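Local coordinates for protein alpha-1,3-glucanase (PDB 5ZRU) that hydrolyses alpha-1,3-glucan as a family GH87 glycoside hydrolase, the chain here being its catalytic unit, with bound calcium and zinc ions, at residues G430-I434 against I458-T463; E471-L477 against R499-G505; N491-I495 against N516-I520. The contacts are given in a common frame with arbitrary orientation. Numbering follows the deposited sequence.

Contact 1: G430-I434 against I458-T463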
ATOM      1  N   GLY A 430      11.009   8.627   0.844  1.00 10.31           N
ATOM      2  CA  GLY A 430      11.361   8.747   2.244  1.00 10.42           C
ATOM      3  C   GLY A 430      11.703   7.444   2.920  1.00  9.15           C
ATOM      4  O   GLY A 430      11.751   7.389   4.152  1.00  8.17           O
ATOM      5  N   GLY A 431      11.958   6.387   2.157  1.00  9.41           N
ATOM      6  CA  GLY A 431      12.222   5.110   2.791  1.00  9.83           C
ATOM      7  C   GLY A 431      12.844   4.059   1.898  1.00  9.91           C
ATOM      8  O   GLY A 431      13.718   4.365   1.087  1.00  9.74           O
ATOM      9  N   SER A 432      12.379   2.819   2.028  1.00  8.03           N
ATOM     10  CA  SER A 432      13.091   1.650   1.531  1.00  9.17           C
ATOM     11  C   SER A 432      12.108   0.726   0.835  1.00  9.27           C
ATOM     12  O   SER A 432      10.910   0.759   1.111  1.00  7.55           O
ATOM     13  CB  SER A 432      13.769   0.884   2.679  1.00 10.07           C
ATOM     14  OG  SER A 432      14.568   1.754   3.467  1.00 10.11           O
ATOM     15  N   ALA A 433      12.619  -0.112  -0.070  1.00  9.47           N
ATOM     16  CA  ALA A 433      11.780  -1.198  -0.563  1.00  9.11           C
ATOM     17  C   ALA A 433      11.548  -2.230   0.528  1.00  8.28           C
ATOM     18  O   ALA A 433      10.431  -2.731   0.693  1.00  6.82           O
ATOM     19  CB  ALA A 433      12.404  -1.867  -1.785  1.00  7.27           C
ATOM     20  N   ILE A 434      12.595  -2.539   1.292  1.00  8.39           N
ATOM     21  CA  ILE A 434      12.575  -3.551   2.339  1.00  8.59           C
ATOM     22  C   ILE A 434      13.289  -2.980   3.556  1.00  9.20           C
ATOM     23  O   ILE A 434      14.385  -2.425   3.424  1.00  9.14           O
ATOM     24  CB  ILE A 434      13.283  -4.846   1.896  1.00 10.52           C
ATOM     25  CG1 ILE A 434      12.493  -5.574   0.812  1.00  9.00           C
ATOM     26  CG2 ILE A 434      13.521  -5.768   3.094  1.00  7.72           C
ATOM     27  CD1 ILE A 434      13.316  -6.641   0.124  1.00  9.69           C
ATOM     28  N   ILE A 458      13.471  -4.239  -7.299  1.00 10.61           N
ATOM     29  CA  ILE A 458      13.342  -2.995  -6.553  1.00  7.53           C
ATOM     30  C   ILE A 458      13.784  -1.877  -7.476  1.00  9.45           C
ATOM     31  O   ILE A 458      14.850  -1.977  -8.095  1.00 11.25           O
ATOM     32  CB  ILE A 458      14.207  -3.015  -5.278  1.00  8.47           C
ATOM     33  CG1 ILE A 458      13.682  -4.050  -4.285  1.00 10.86           C
ATOM     34  CG2 ILE A 458      14.313  -1.612  -4.686  1.00 10.11           C
ATOM     35  CD1 ILE A 458      14.698  -4.421  -3.186  1.00 11.11           C
ATOM     36  N   ILE A 459      12.978  -0.817  -7.578  1.00 10.14           N
ATOM     37  CA  ILE A 459      13.222   0.240  -8.558  1.00  9.65           C
ATOM     38  C   ILE A 459      13.017   1.603  -7.905  1.00  9.54           C
ATOM     39  O   ILE A 459      11.986   1.840  -7.264  1.00  9.01           O
ATOM     40  CB  ILE A 459      12.304   0.099  -9.793  1.00 10.74           C
ATOM     41  CG1 ILE A 459      12.477  -1.270 -10.452  1.00 10.24           C
ATOM     42  CG2 ILE A 459      12.589   1.211 -10.819  1.00 10.99           C
ATOM     43  CD1 ILE A 459      11.540  -1.500 -11.647  1.00 12.95           C
ATOM     44  N   ASN A 460      13.996   2.498  -8.072  1.00  9.61           N
ATOM     45  CA  ASN A 460      13.865   3.902  -7.671  1.00  8.46           C
ATOM     46  C   ASN A 460      13.594   4.055  -6.176  1.00 12.54           C
ATOM     47  O   ASN A 460      12.874   4.965  -5.758  1.00 11.16           O
ATOM     48  CB  ASN A 460      12.758   4.614  -8.458  1.00  7.67           C
ATOM     49  CG  ASN A 460      13.003   4.637  -9.945  1.00 13.49           C
ATOM     50  OD1 ASN A 460      14.137   4.576 -10.404  1.00 13.64           O
ATOM     51  ND2 ASN A 460      11.920   4.733 -10.713  1.00 14.58           N
ATOM     52  N   SER A 461      14.170   3.180  -5.357  1.00 10.38           N
ATOM     53  CA  SER A 461      13.865   3.171  -3.931  1.00  8.15           C
ATOM     54  C   SER A 461      15.105   3.531  -3.111  1.00  9.69           C
ATOM     55  O   SER A 461      16.166   3.861  -3.646  1.00  9.64           O
ATOM     56  CB  SER A 461      13.283   1.811  -3.524  1.00  9.82           C
ATOM     57  OG  SER A 461      12.046   1.608  -4.197  1.00 14.09           O
ATOM     58  N   GLY A 462      14.971   3.464  -1.789  1.00  9.65           N
ATOM     59  CA  GLY A 462      15.939   4.081  -0.908  1.00  9.65           C
ATOM     60  C   GLY A 462      15.692   5.578  -0.834  1.00  8.07           C
ATOM     61  O   GLY A 462      14.861   6.137  -1.548  1.00  8.83           O
ATOM     62  N   THR A 463      16.422   6.249   0.058  1.00  9.85           N
ATOM     63  CA  THR A 463      16.237   7.693   0.184  1.00  8.88           C
ATOM     64  C   THR A 463      17.450   8.314   0.860  1.00  9.57           C
ATOM     65  O   THR A 463      18.219   7.640   1.548  1.00 10.17           O
ATOM     66  CB  THR A 463      14.971   8.046   0.984  1.00  8.83           C
ATOM     67  OG1 THR A 463      14.708   9.460   0.878  1.00  9.38           O
ATOM     68  CG2 THR A 463      15.155   7.673   2.471  1.00  7.52           C
TER
HETATM   69  O   HOH W   1      12.953   9.539  -1.216  1.00  8.58           O
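Ala433, Thr463 and Ile458 account for about half of this small interface, which buries 295 Å² and has no direct hydrogen bond between its segments. Ala433 sits at a corner of the chain and points its methyl toward Ile458, CB to CG2 at 3.5 Å; Ile434 adds a looser apolar touch, CD1 to Ile458 CD1 at 4.2 Å. Ile425 of strand 424-426 closes in on Ala433 and Ile434 as well. At the other end, Thr463 lays its methyl on the glycine backbone, CG2 lying 3.5 Å from Gly430 C, while a water bridges Thr463 OG1 (2.7 Å) and Gly430 N (3.0 Å). Thr463 OG1 is also hydrogen-bonded to Arg465 N. Between them the two backbones touch: Gly431 O lies 3.0 Å from Gly462 CA, and Gly462, at phi 78° and psi 173°, adopts a conformation that calls for glycine. Ile458 is next to last in strand 451-459, to which the contact joins the turn at Ala433 and Ile434 inside a right-handed parallel beta-helix, the pectate-lyase-like fold.

Contact 2: E471-L477 against R499-G505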
ATOM      1  N   GLU A 471      19.455   9.138   5.518  1.00  8.36           N
ATOM      2  CA  GLU A 471      19.448   8.181   4.424  1.00  9.36           C
ATOM      3  C   GLU A 471      18.928   6.817   4.873  1.00  9.55           C
ATOM      4  O   GLU A 471      19.029   6.439   6.045  1.00 11.40           O
ATOM      5  CB  GLU A 471      20.862   8.033   3.839  1.00 11.15           C
ATOM      6  CG  GLU A 471      21.918   7.553   4.832  1.00 12.01           C
ATOM      7  CD  GLU A 471      22.624   8.689   5.591  1.00 10.31           C
ATOM      8  OE1 GLU A 471      22.103   9.824   5.639  1.00 12.93           O
ATOM      9  OE2 GLU A 471      23.706   8.430   6.169  1.00 12.43           O
ATOM     10  N   ARG A 472      18.346   6.086   3.915  1.00  8.58           N
ATOM     11  CA  ARG A 472      17.922   4.704   4.095  1.00  9.14           C
ATOM     12  C   ARG A 472      18.256   3.930   2.828  1.00  8.51           C
ATOM     13  O   ARG A 472      18.156   4.470   1.721  1.00  9.12           O
ATOM     14  CB  ARG A 472      16.413   4.592   4.383  1.00  9.85           C
ATOM     15  CG  ARG A 472      15.984   5.203   5.722  1.00 10.53           C
ATOM     16  CD  ARG A 472      16.406   4.318   6.875  1.00  8.34           C
ATOM     17  NE  ARG A 472      16.197   4.977   8.167  1.00 12.68           N
ATOM     18  CZ  ARG A 472      16.545   4.446   9.333  1.00 14.00           C
ATOM     19  NH1 ARG A 472      17.097   3.237   9.372  1.00 11.83           N
ATOM     20  NH2 ARG A 472      16.327   5.111  10.461  1.00 12.08           N
ATOM     21  N   GLY A 473      18.660   2.673   2.996  1.00  9.61           N
ATOM     22  CA  GLY A 473      18.963   1.847   1.850  1.00 12.48           C
ATOM     23  C   GLY A 473      17.707   1.446   1.101  1.00  8.73           C
ATOM     24  O   GLY A 473      16.596   1.494   1.627  1.00 10.51           O
ATOM     25  N   ALA A 474      17.877   1.090  -0.171  1.00 12.25           N
ATOM     26  CA  ALA A 474      16.793   0.388  -0.856  1.00 11.60           C
ATOM     27  C   ALA A 474      16.404  -0.855  -0.065  1.00  9.46           C
ATOM     28  O   ALA A 474      15.218  -1.186   0.062  1.00  9.06           O
ATOM     29  CB  ALA A 474      17.211   0.028  -2.288  1.00  9.27           C
ATOM     30  N   ILE A 475      17.399  -1.551   0.474  1.00  8.94           N
ATOM     31  CA  ILE A 475      17.224  -2.530   1.545  1.00  7.48           C
ATOM     32  C   ILE A 475      17.896  -1.940   2.773  1.00  9.51           C
ATOM     33  O   ILE A 475      19.088  -1.616   2.728  1.00  8.90           O
ATOM     34  CB  ILE A 475      17.844  -3.888   1.185  1.00  9.10           C
ATOM     35  CG1 ILE A 475      17.173  -4.487  -0.056  1.00  8.79           C
ATOM     36  CG2 ILE A 475      17.772  -4.853   2.374  1.00  9.22           C
ATOM     37  CD1 ILE A 475      17.797  -5.829  -0.491  1.00  8.79           C
ATOM     38  N   ASP A 476      17.148  -1.802   3.870  1.00  9.91           N
ATOM     39  CA  ASP A 476      17.653  -1.107   5.052  1.00 10.89           C
ATOM     40  C   ASP A 476      17.505  -1.993   6.276  1.00  9.98           C
ATOM     41  O   ASP A 476      16.391  -2.390   6.636  1.00 10.90           O
ATOM     42  CB  ASP A 476      16.932   0.230   5.263  1.00  9.45           C
ATOM     43  CG  ASP A 476      17.686   1.143   6.209  1.00 10.51           C
ATOM     44  OD1 ASP A 476      17.477   1.049   7.444  1.00 11.24           O
ATOM     45  OD2 ASP A 476      18.523   1.922   5.717  1.00 10.84           O
ATOM     46  N   LEU A 477      18.623  -2.279   6.931  1.00  7.54           N
ATOM     47  CA  LEU A 477      18.641  -3.128   8.106  1.00  9.81           C
ATOM     48  C   LEU A 477      19.198  -2.332   9.277  1.00  8.11           C
ATOM     49  O   LEU A 477      20.305  -1.789   9.201  1.00 10.21           O
ATOM     50  CB  LEU A 477      19.475  -4.388   7.858  1.00  9.10           C
ATOM     51  CG  LEU A 477      19.130  -5.166   6.574  1.00  9.25           C
ATOM     52  CD1 LEU A 477      20.089  -6.339   6.387  1.00 10.46           C
ATOM     53  CD2 LEU A 477      17.680  -5.667   6.606  1.00  9.80           C
ATOM     54  N   ARG A 499      19.923   6.593  -2.817  1.00  8.91           N
ATOM     55  CA  ARG A 499      21.210   6.724  -2.139  1.00 10.87           C
ATOM     56  C   ARG A 499      21.934   5.376  -2.195  1.00  8.43           C
ATOM     57  O   ARG A 499      22.317   4.945  -3.282  1.00 10.61           O
ATOM     58  CB  ARG A 499      21.029   7.244  -0.703  1.00 10.24           C
ATOM     59  CG  ARG A 499      22.349   7.717  -0.040  1.00  9.68           C
ATOM     60  CD  ARG A 499      23.028   8.870  -0.825  1.00 12.00           C
ATOM     61  NE  ARG A 499      24.163   9.433  -0.082  1.00 13.15           N
ATOM     62  CZ  ARG A 499      24.034  10.302   0.919  1.00 13.61           C
ATOM     63  NH1 ARG A 499      22.828  10.717   1.279  1.00 10.52           N
ATOM     64  NH2 ARG A 499      25.108  10.769   1.555  1.00 12.49           N
ATOM     65  N   SER A 500      22.135   4.687  -1.072  1.00 11.05           N
ATOM     66  CA  SER A 500      22.834   3.405  -1.111  1.00 10.08           C
ATOM     67  C   SER A 500      21.856   2.241  -1.264  1.00  9.48           C
ATOM     68  O   SER A 500      20.751   2.263  -0.717  1.00 10.09           O
ATOM     69  CB  SER A 500      23.702   3.202   0.139  1.00 11.08           C
ATOM     70  OG  SER A 500      24.761   4.150   0.168  1.00 11.89           O
ATOM     71  N   ALA A 501      22.271   1.218  -2.018  1.00 10.91           N
ATOM     72  CA  ALA A 501      21.369   0.098  -2.291  1.00 10.10           C
ATOM     73  C   ALA A 501      21.094  -0.731  -1.038  1.00 10.02           C
ATOM     74  O   ALA A 501      19.944  -1.081  -0.753  1.00 11.76           O
ATOM     75  CB  ALA A 501      21.942  -0.791  -3.402  1.00 10.73           C
ATOM     76  N   ILE A 502      22.132  -1.084  -0.290  1.00 10.41           N
ATOM     77  CA  ILE A 502      21.988  -1.916   0.901  1.00  8.95           C
ATOM     78  C   ILE A 502      22.676  -1.207   2.059  1.00 11.66           C
ATOM     79  O   ILE A 502      23.851  -0.841   1.945  1.00 11.92           O
ATOM     80  CB  ILE A 502      22.590  -3.317   0.692  1.00 11.38           C
ATOM     81  CG1 ILE A 502      21.955  -3.988  -0.525  1.00  9.16           C
ATOM     82  CG2 ILE A 502      22.380  -4.184   1.926  1.00 11.22           C
ATOM     83  CD1 ILE A 502      22.668  -5.263  -0.928  1.00  9.60           C
ATOM     84  N   GLN A 503      21.947  -1.018   3.167  1.00  9.27           N
ATOM     85  CA  GLN A 503      22.396  -0.195   4.296  1.00 11.03           C
ATOM     86  C   GLN A 503      22.225  -0.951   5.608  1.00 10.33           C
ATOM     87  O   GLN A 503      21.151  -1.509   5.870  1.00  8.28           O
ATOM     88  CB  GLN A 503      21.613   1.130   4.344  1.00 10.27           C
ATOM     89  CG  GLN A 503      21.803   1.977   5.606  1.00  8.20           C
ATOM     90  CD  GLN A 503      21.210   3.378   5.449  1.00 10.65           C
ATOM     91  OE1 GLN A 503      21.293   3.967   4.378  1.00 10.74           O
ATOM     92  NE2 GLN A 503      20.610   3.907   6.515  1.00 10.41           N
ATOM     93  N   PHE A 504      23.287  -0.968   6.429  1.00  9.64           N
ATOM     94  CA  PHE A 504      23.302  -1.582   7.754  1.00  9.41           C
ATOM     95  C   PHE A 504      23.701  -0.538   8.783  1.00 10.22           C
ATOM     96  O   PHE A 504      24.687   0.172   8.586  1.00 13.47           O
ATOM     97  CB  PHE A 504      24.348  -2.710   7.913  1.00 10.22           C
ATOM     98  CG  PHE A 504      24.241  -3.840   6.945  1.00  8.99           C
ATOM     99  CD1 PHE A 504      24.663  -3.695   5.633  1.00 10.81           C
ATOM    100  CD2 PHE A 504      23.828  -5.091   7.379  1.00 10.92           C
ATOM    101  CE1 PHE A 504      24.618  -4.768   4.756  1.00 13.68           C
ATOM    102  CE2 PHE A 504      23.786  -6.170   6.494  1.00 12.34           C
ATOM    103  CZ  PHE A 504      24.175  -5.997   5.194  1.00 10.85           C
ATOM    104  N   GLY A 505      23.004  -0.495   9.913  1.00 10.59           N
ATOM    105  CA  GLY A 505      23.458   0.398  10.962  1.00 11.02           C
ATOM    106  C   GLY A 505      22.784   0.159  12.297  1.00 12.30           C
ATOM    107  O   GLY A 505      21.971  -0.754  12.457  1.00 12.87           O
TER
HETATM  108  O   HOH W   2      21.153  11.688   3.822  1.00 14.36           O
HETATM  109  O   HOH W   3      19.147   4.412  -0.836  1.00 10.89           O
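Backbone hydrogen bonding runs the length of this parallel pair, strands 475-477 and 502-505, whose axes approach to 4.9 Å at 9°. Ile475 N donates to Ala501 O (2.9 Å), Gln503 N to Ile475 O (3.0 Å), Leu477 N to Gln503 O (2.8 Å) and Gly505 N to Leu477 O (3.1 Å). Ahead of the strands, Ala474 N reaches Ser500 O at 3.2 Å. There a water donates to Arg472 O and Ser500 O (both 2.7 Å) and accepts from Arg499 N (3.0 Å). Gln503 has the largest area covered and spends its amide on the other backbone: NE2 donates to Glu471 O at 3.0 Å. It crosses over Gly473, where a CB would clash with Gln503 CB. Asp476 is satisfied within its own segment, OD2 by Gly473 N (2.8 Å) and OD1 by a salt bridge to Arg472 NH1 (2.9 Å), which also pairs with Glu478. Glu471 and Arg499 share a water, OE1 at 2.8 Å and NH1 at 3.2 Å, but find firmer partners in Ser531 and Thr530. The pairing of Asp476 and Gln503 is consistent with burial of their polar face, while opposite it Leu477 CD1 packs on Phe504 CE2 at 3.7 Å.

Contact 3: N491-I495 against N516-I520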
ATOM      1  N   ASN A 491      18.428 -13.575  -5.198  1.00 11.34           N
ATOM      2  CA  ASN A 491      17.836 -13.178  -6.477  1.00  9.52           C
ATOM      3  C   ASN A 491      17.081 -11.854  -6.335  1.00 10.69           C
ATOM      4  O   ASN A 491      15.865 -11.776  -6.512  1.00 11.69           O
ATOM      5  CB  ASN A 491      16.917 -14.279  -7.017  1.00  9.49           C
ATOM      6  CG  ASN A 491      17.688 -15.461  -7.578  1.00 12.88           C
ATOM      7  OD1 ASN A 491      18.687 -15.285  -8.286  1.00 11.97           O
ATOM      8  ND2 ASN A 491      17.224 -16.668  -7.274  1.00 11.02           N
ATOM      9  N   ILE A 492      17.818 -10.807  -5.984  1.00  9.37           N
ATOM     10  CA  ILE A 492      17.240  -9.474  -5.822  1.00 11.23           C
ATOM     11  C   ILE A 492      17.873  -8.563  -6.856  1.00 12.62           C
ATOM     12  O   ILE A 492      19.104  -8.483  -6.940  1.00 11.40           O
ATOM     13  CB  ILE A 492      17.468  -8.895  -4.411  1.00 10.81           C
ATOM     14  CG1 ILE A 492      17.170  -9.924  -3.311  1.00 14.38           C
ATOM     15  CG2 ILE A 492      16.671  -7.587  -4.234  1.00 10.76           C
ATOM     16  CD1 ILE A 492      15.715 -10.271  -3.136  1.00 12.47           C
ATOM     17  N   ASP A 493      17.040  -7.850  -7.612  1.00  9.49           N
ATOM     18  CA  ASP A 493      17.510  -6.831  -8.542  1.00  8.81           C
ATOM     19  C   ASP A 493      17.165  -5.471  -7.957  1.00 12.23           C
ATOM     20  O   ASP A 493      15.996  -5.205  -7.659  1.00 10.45           O
ATOM     21  CB  ASP A 493      16.877  -7.009  -9.919  1.00 10.43           C
ATOM     22  CG  ASP A 493      17.311  -8.301 -10.581  1.00 15.98           C
ATOM     23  OD1 ASP A 493      18.428  -8.338 -11.131  1.00 16.64           O
ATOM     24  OD2 ASP A 493      16.550  -9.285 -10.515  1.00 19.35           O
ATOM     25  N   ILE A 494      18.180  -4.627  -7.779  1.00  9.45           N
ATOM     26  CA  ILE A 494      18.024  -3.321  -7.147  1.00  9.40           C
ATOM     27  C   ILE A 494      18.466  -2.274  -8.159  1.00 11.60           C
ATOM     28  O   ILE A 494      19.667  -2.132  -8.429  1.00  9.71           O
ATOM     29  CB  ILE A 494      18.828  -3.203  -5.843  1.00  8.38           C
ATOM     30  CG1 ILE A 494      18.753  -4.511  -5.027  1.00  9.64           C
ATOM     31  CG2 ILE A 494      18.298  -2.045  -5.007  1.00  9.09           C
ATOM     32  CD1 ILE A 494      19.524  -4.476  -3.690  1.00 12.22           C
ATOM     33  N   ILE A 495      17.507  -1.513  -8.688  1.00  8.79           N
ATOM     34  CA  ILE A 495      17.716  -0.674  -9.863  1.00 10.83           C
ATOM     35  C   ILE A 495      17.513   0.795  -9.512  1.00 11.22           C
ATOM     36  O   ILE A 495      16.481   1.169  -8.941  1.00 10.38           O
ATOM     37  CB  ILE A 495      16.770  -1.092 -11.001  1.00  9.97           C
ATOM     38  CG1 ILE A 495      17.027  -2.559 -11.365  1.00 13.32           C
ATOM     39  CG2 ILE A 495      16.902  -0.153 -12.194  1.00 11.79           C
ATOM     40  CD1 ILE A 495      15.862  -3.206 -12.054  1.00 15.21           C
ATOM     41  N   ASN A 516      22.600 -13.558  -1.685  1.00 11.84           N
ATOM     42  CA  ASN A 516      23.022 -14.367  -2.823  1.00 11.26           C
ATOM     43  C   ASN A 516      22.381 -13.856  -4.107  1.00 12.63           C
ATOM     44  O   ASN A 516      21.197 -13.510  -4.121  1.00 11.06           O
ATOM     45  CB  ASN A 516      22.662 -15.847  -2.605  1.00 13.88           C
ATOM     46  CG  ASN A 516      23.404 -16.466  -1.419  1.00 13.43           C
ATOM     47  OD1 ASN A 516      24.511 -16.055  -1.079  1.00 19.81           O
ATOM     48  ND2 ASN A 516      22.784 -17.440  -0.781  1.00 22.43           N
ATOM     49  N   ASN A 517      23.166 -13.799  -5.187  1.00  9.93           N
ATOM     50  CA  ASN A 517      22.654 -13.450  -6.519  1.00  8.58           C
ATOM     51  C   ASN A 517      21.961 -12.085  -6.503  1.00 10.75           C
ATOM     52  O   ASN A 517      20.806 -11.949  -6.904  1.00 11.50           O
ATOM     53  CB  ASN A 517      21.693 -14.525  -7.054  1.00  9.01           C
ATOM     54  CG  ASN A 517      22.218 -15.950  -6.866  1.00 12.91           C
ATOM     55  OD1 ASN A 517      23.421 -16.203  -6.942  1.00 12.32           O
ATOM     56  ND2 ASN A 517      21.303 -16.888  -6.629  1.00 11.39           N
ATOM     57  N   ILE A 518      22.679 -11.070  -6.028  1.00  8.92           N
ATOM     58  CA  ILE A 518      22.184  -9.697  -5.978  1.00 11.30           C
ATOM     59  C   ILE A 518      22.729  -8.938  -7.181  1.00 12.18           C
ATOM     60  O   ILE A 518      23.933  -9.001  -7.466  1.00 12.31           O
ATOM     61  CB  ILE A 518      22.608  -9.000  -4.672  1.00 10.30           C
ATOM     62  CG1 ILE A 518      22.305  -9.878  -3.441  1.00 12.26           C
ATOM     63  CG2 ILE A 518      21.964  -7.607  -4.570  1.00 11.37           C
ATOM     64  CD1 ILE A 518      20.859 -10.258  -3.253  1.00 11.02           C
ATOM     65  N   ASN A 519      21.858  -8.208  -7.880  1.00  9.90           N
ATOM     66  CA  ASN A 519      22.272  -7.321  -8.966  1.00 11.19           C
ATOM     67  C   ASN A 519      21.930  -5.888  -8.592  1.00 13.24           C
ATOM     68  O   ASN A 519      20.753  -5.553  -8.416  1.00 12.42           O
ATOM     69  CB  ASN A 519      21.595  -7.692 -10.287  1.00 11.92           C
ATOM     70  CG  ASN A 519      21.965  -9.083 -10.752  1.00 16.38           C
ATOM     71  OD1 ASN A 519      23.142  -9.447 -10.779  1.00 16.96           O
ATOM     72  ND2 ASN A 519      20.956  -9.876 -11.112  1.00 16.45           N
ATOM     73  N   ILE A 520      22.953  -5.040  -8.501  1.00 11.76           N
ATOM     74  CA  ILE A 520      22.788  -3.641  -8.129  1.00  9.19           C
ATOM     75  C   ILE A 520      23.161  -2.800  -9.335  1.00 18.45           C
ATOM     76  O   ILE A 520      24.338  -2.728  -9.723  1.00 14.09           O
ATOM     77  CB  ILE A 520      23.642  -3.273  -6.911  1.00 10.70           C
ATOM     78  CG1 ILE A 520      23.277  -4.194  -5.745  1.00 11.95           C
ATOM     79  CG2 ILE A 520      23.439  -1.801  -6.556  1.00 13.01           C
ATOM     80  CD1 ILE A 520      24.168  -4.044  -4.467  1.00 11.56           C
TER
HETATM   81  O   HOH W   4      19.620 -13.137  -9.680  1.00 13.34           O
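Four isoleucines form the apolar centre, all on one face of two parallel strands. Ile492 CG1 meets Ile518 CD1 at 3.7 Å, and Ile494 CD1 touches both Ile518 CG2 (4.1 Å) and Ile520 CG1 (4.3 Å). Ile458 and Leu556, from strands on adjacent coils, extend the row in both directions. Such aliphatic stacking of equivalent interior positions is a hallmark of the parallel beta-helix, to which these strands contribute consecutive rungs; their short strand axes approach to 4.8 Å at 7°. The backbones pair through Asn519 N to Ile492 O (2.9 Å) and Ile494 N to Asn519 O (2.8 Å). On the reverse face, Asn519 ND2 donates to Asp493 OD1 at 3.0 Å; Asp493 also salt-bridges Arg12, and Asn519 OD1 bonds to Thr557. At the corner, Asn491 and Asn517 both take positive phi, 61° and 57°. Asn491 N donates to Asn516 O (3.0 Å), Ile492 N makes a weak bond to Asn517 O (3.3 Å), and a water donates to Asn491 OD1 (2.7 Å) and Asn517 O (3.2 Å).

All three contacts lie in the C-terminal part of the D2 beta-helix. The centres of contacts 1 and 2 are 8 Å apart, and contact 3 lies 14 Å from each. Ile434 O and Asp476 N (2.9 Å) carry sheet pairing from contact 1 into contact 2; Ile458 N and Asp493 O (2.7 Å) do the same toward contact 3. Contacts 2 and 3 meet across the interior, Ala474 CB lying 3.6 Å from Ile494 CG2 and Ala501 CB 3.6 Å from Ile520 CG2. The Ser432 side chain is about 7 Å from that of Asp376, a calcium ligand in a structure of this protein but not in this model, and Asn519's about 5 Å from a bound calcium ion.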